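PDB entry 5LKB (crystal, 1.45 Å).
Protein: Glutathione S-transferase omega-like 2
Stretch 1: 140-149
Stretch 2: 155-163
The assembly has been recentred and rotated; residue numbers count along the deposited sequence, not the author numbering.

Stretch 1, residues 140-149: RISDLYYKSD
Stretch 2 155-163: RFTVPVLWD

The most striking feature of this contact is Phe 156, a loop residue whose ring is contacted by Ser 142, Tyr 145 and Tyr 146, side chains about one turn apart on a helix. Ser 142 places its CB 3.5 Å from the centroid of the Phe 156 ring, only 3° off the ring normal, while the edge of the same ring is directed at the faces of both Tyr 145 (centroids 5.7 Å apart, planes at 64°) and Tyr 146 (5.4 Å, 71°), each as an offset edge-to-face pair. Phe 156 loses 123 Å² to the helix, the largest share of any residue in the 592 Å² interface.

Stretch 1 enters from an extended Arg 140 (phi/psi -134/138), whose N donates to Asp 143 OD2 at 3.2 Å, and continues as a helix to Ser 148; Asp 149 (-151/97) is the first residue to leave helical geometry. Stretch 2 bends at Phe 156 (-93/77, chi1 -50°, chi2 -68°), where Thr 157 N makes a weak hydrogen bond to Arg 155 O (3.2 Å), then passes a cis peptide before Pro 159 and becomes a strand at 160-163. Helix and strand axes approach to 10.9 Å, with their N-to-C directions at 51°. The register sets Ser 142 CA 5.6 Å from Phe 156 CA and Leu 144 CA 8.4 Å from Trp 162 CA. At the first of these positions the small serine side chain (chi1 p) lets the phenyl face lie close to the helix.

Tyr 145 (chi1 -84°, chi2 85°) supplies the hydrogen bond between the stretches: its OH donates to Thr 157 O at 2.6 Å, near the plane of the ring. Phe 156 CA lies over one face of that ring, 4.0 Å from its centroid, and Tyr 145 CE1 meets Val 160 CG2 at 3.7 Å. A tyrosine suits this buried site because its ring packs against apolar neighbours while its hydroxyl satisfies a backbone carbonyl.

Ile 141, with chi1 between wells at -149° and chi2 t, fills the adjoining apolar space. Its CG2 lies 3.8 Å from Phe 156 CB, and its CD1 reaches Val 158 CG1 at 3.4 Å and Val 160 CG2 at 4.0 Å. Val 160 (chi1 t) directs its CA-to-CB bond toward the helix.

Trp 162 (chi1 t, chi2 -106°) also directs its CA-to-CB bond toward the helix and covers the helix's later part. Leu 144 (m, t) sets CD2 over the indole six-membered ring, 3.7 Å from the centroid. At the indole edge, the aliphatic Lys 147 CG lies 3.9 Å from Trp 162 CH2, while the end of the lysine leads away from the contact.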

# COMPACT_ATOMS: atom_id res chain seq x y z
N ARG A 140 12.17 -20.04 23.63
CA ARG A 140 10.90 -20.03 22.94
C ARG A 140 9.79 -19.70 23.91
O ARG A 140 9.77 -20.20 25.05
CB ARG A 140 10.59 -21.33 22.25
CG ARG A 140 11.52 -21.65 21.09
CD ARG A 140 11.26 -20.79 19.86
NE ARG A 140 12.22 -21.09 18.82
CZ ARG A 140 12.05 -20.74 17.55
NH1 ARG A 140 10.96 -20.08 17.19
NH2 ARG A 140 12.93 -21.08 16.63
N ILE A 141 8.85 -18.85 23.51
CA ILE A 141 7.69 -18.62 24.37
C ILE A 141 6.89 -19.92 24.60
O ILE A 141 6.19 -20.06 25.61
CB ILE A 141 6.85 -17.45 23.81
CG1 ILE A 141 6.17 -16.73 24.97
CG2 ILE A 141 5.84 -17.91 22.82
CD1 ILE A 141 5.43 -15.48 24.65
N SER A 142 6.94 -20.86 23.66
CA SER A 142 6.33 -22.18 23.84
C SER A 142 6.85 -22.86 25.11
O SER A 142 6.09 -23.62 25.73
CB SER A 142 6.61 -23.10 22.65
OG SER A 142 8.00 -23.31 22.47
N ASP A 143 8.10 -22.59 25.52
CA ASP A 143 8.64 -23.16 26.76
C ASP A 143 7.83 -22.75 27.98
O ASP A 143 7.65 -23.54 28.91
CB ASP A 143 10.11 -22.81 26.96
CG ASP A 143 11.03 -23.36 25.84
OD1 ASP A 143 10.78 -24.46 25.31
OD2 ASP A 143 12.04 -22.68 25.52
N LEU A 144 7.38 -21.49 28.04
CA LEU A 144 6.51 -21.03 29.12
C LEU A 144 5.16 -21.74 29.07
O LEU A 144 4.62 -22.14 30.12
CB LEU A 144 6.29 -19.51 29.01
CG LEU A 144 7.54 -18.70 29.18
CD1 LEU A 144 7.37 -17.19 28.74
CD2 LEU A 144 8.04 -18.77 30.63
N TYR A 145 4.62 -21.94 27.87
CA TYR A 145 3.32 -22.58 27.69
C TYR A 145 3.38 -24.04 28.15
O TYR A 145 2.51 -24.49 28.91
CB TYR A 145 2.87 -22.48 26.21
CG TYR A 145 2.17 -21.17 25.88
CD1 TYR A 145 2.88 -20.03 25.52
CD2 TYR A 145 0.81 -21.09 25.89
CE1 TYR A 145 2.23 -18.85 25.26
CE2 TYR A 145 0.15 -19.92 25.62
CZ TYR A 145 0.87 -18.78 25.29
OH TYR A 145 0.13 -17.63 25.06
N TYR A 146 4.41 -24.78 27.73
CA TYR A 146 4.52 -26.18 28.13
C TYR A 146 4.83 -26.32 29.62
O TYR A 146 4.36 -27.27 30.27
CB TYR A 146 5.59 -26.88 27.27
CG TYR A 146 5.21 -27.11 25.82
CD1 TYR A 146 3.93 -27.58 25.47
CD2 TYR A 146 6.11 -26.88 24.79
CE1 TYR A 146 3.58 -27.82 24.13
CE2 TYR A 146 5.75 -27.11 23.43
CZ TYR A 146 4.49 -27.56 23.13
OH TYR A 146 4.13 -27.81 21.82
N LYS A 147 5.62 -25.41 30.18
CA LYS A 147 5.81 -25.39 31.63
C LYS A 147 4.48 -25.27 32.36
O LYS A 147 4.19 -26.04 33.28
CB LYS A 147 6.76 -24.25 32.03
CG LYS A 147 7.06 -24.17 33.53
CD LYS A 147 7.68 -25.48 34.04
CE LYS A 147 7.94 -25.38 35.52
NZ LYS A 147 8.56 -26.62 36.07
N SER A 148 3.66 -24.31 31.97
CA SER A 148 2.36 -24.12 32.61
C SER A 148 1.46 -25.33 32.40
O SER A 148 0.82 -25.81 33.36
CB SER A 148 1.71 -22.86 32.04
OG SER A 148 0.72 -22.29 32.88
N ASP A 149 1.44 -25.89 31.20
CA ASP A 149 0.48 -26.94 30.84
C ASP A 149 1.17 -27.79 29.79
O ASP A 149 1.25 -27.40 28.61
CB ASP A 149 -0.84 -26.36 30.33
CG ASP A 149 -1.77 -27.42 29.79
OD1 ASP A 149 -1.46 -28.60 29.98
OD2 ASP A 149 -2.79 -27.06 29.16
N ARG A 155 -1.85 -22.16 19.56
CA ARG A 155 -0.77 -21.24 19.24
C ARG A 155 -0.22 -20.56 20.49
O ARG A 155 -0.97 -20.23 21.41
CB ARG A 155 -1.26 -20.18 18.26
CG ARG A 155 -1.62 -20.80 16.88
CD ARG A 155 -2.43 -19.86 16.04
NE ARG A 155 -1.68 -18.69 15.60
CZ ARG A 155 -1.13 -18.53 14.38
NH1 ARG A 155 -1.23 -19.49 13.47
NH2 ARG A 155 -0.48 -17.41 14.08
N PHE A 156 1.09 -20.31 20.46
CA PHE A 156 1.85 -19.79 21.59
C PHE A 156 1.88 -18.26 21.50
O PHE A 156 2.87 -17.64 21.09
CB PHE A 156 3.26 -20.36 21.56
CG PHE A 156 3.32 -21.82 21.40
CD1 PHE A 156 2.86 -22.65 22.41
CD2 PHE A 156 3.85 -22.40 20.27
CE1 PHE A 156 2.91 -24.02 22.25
CE2 PHE A 156 3.91 -23.77 20.13
CZ PHE A 156 3.45 -24.58 21.15
N THR A 157 0.77 -17.64 21.87
CA THR A 157 0.55 -16.22 21.58
C THR A 157 1.16 -15.32 22.65
O THR A 157 1.43 -15.74 23.78
CB THR A 157 -0.94 -15.91 21.49
OG1 THR A 157 -1.62 -16.41 22.67
CG2 THR A 157 -1.57 -16.56 20.27
N VAL A 158 1.44 -14.06 22.24
CA VAL A 158 1.69 -12.95 23.19
C VAL A 158 0.43 -12.11 23.30
O VAL A 158 -0.37 -12.10 22.39
CB VAL A 158 2.92 -12.08 22.80
CG1 VAL A 158 4.18 -12.90 22.90
CG2 VAL A 158 2.76 -11.54 21.36
N PRO A 159 0.25 -11.39 24.39
CA PRO A 159 1.04 -11.26 25.62
C PRO A 159 0.82 -12.45 26.58
O PRO A 159 -0.24 -13.11 26.53
CB PRO A 159 0.46 -10.00 26.25
CG PRO A 159 -0.90 -10.03 25.88
CD PRO A 159 -0.96 -10.56 24.50
N VAL A 160 1.78 -12.64 27.48
CA VAL A 160 1.65 -13.62 28.55
C VAL A 160 1.89 -12.92 29.88
O VAL A 160 2.93 -12.28 30.07
CB VAL A 160 2.65 -14.77 28.34
CG1 VAL A 160 2.68 -15.67 29.58
CG2 VAL A 160 2.29 -15.60 27.11
N LEU A 161 0.92 -13.06 30.80
CA LEU A 161 1.08 -12.61 32.19
C LEU A 161 1.39 -13.85 33.05
O LEU A 161 0.60 -14.79 33.10
CB LEU A 161 -0.17 -11.88 32.66
CG LEU A 161 -0.14 -11.42 34.12
CD1 LEU A 161 0.93 -10.35 34.32
CD2 LEU A 161 -1.50 -10.92 34.52
N TRP A 162 2.61 -13.89 33.57
CA TRP A 162 3.28 -15.07 34.12
C TRP A 162 3.44 -14.91 35.63
O TRP A 162 3.78 -13.83 36.11
CB TRP A 162 4.68 -15.16 33.56
CG TRP A 162 5.54 -16.36 34.02
CD1 TRP A 162 6.59 -16.33 34.91
CD2 TRP A 162 5.44 -17.72 33.57
NE1 TRP A 162 7.15 -17.57 34.99
CE2 TRP A 162 6.45 -18.46 34.24
CE3 TRP A 162 4.59 -18.39 32.71
CZ2 TRP A 162 6.65 -19.83 34.00
CZ3 TRP A 162 4.79 -19.77 32.49
CH2 TRP A 162 5.79 -20.47 33.18
N ASP A 163 3.23 -16.04 36.36
CA ASP A 163 3.45 -16.08 37.80
C ASP A 163 4.74 -16.82 38.08
O ASP A 163 4.84 -18.02 37.80
CB ASP A 163 2.30 -16.80 38.51
CG ASP A 163 2.57 -16.95 39.99
OD1 ASP A 163 3.27 -16.06 40.51
OD2 ASP A 163 2.04 -17.91 40.59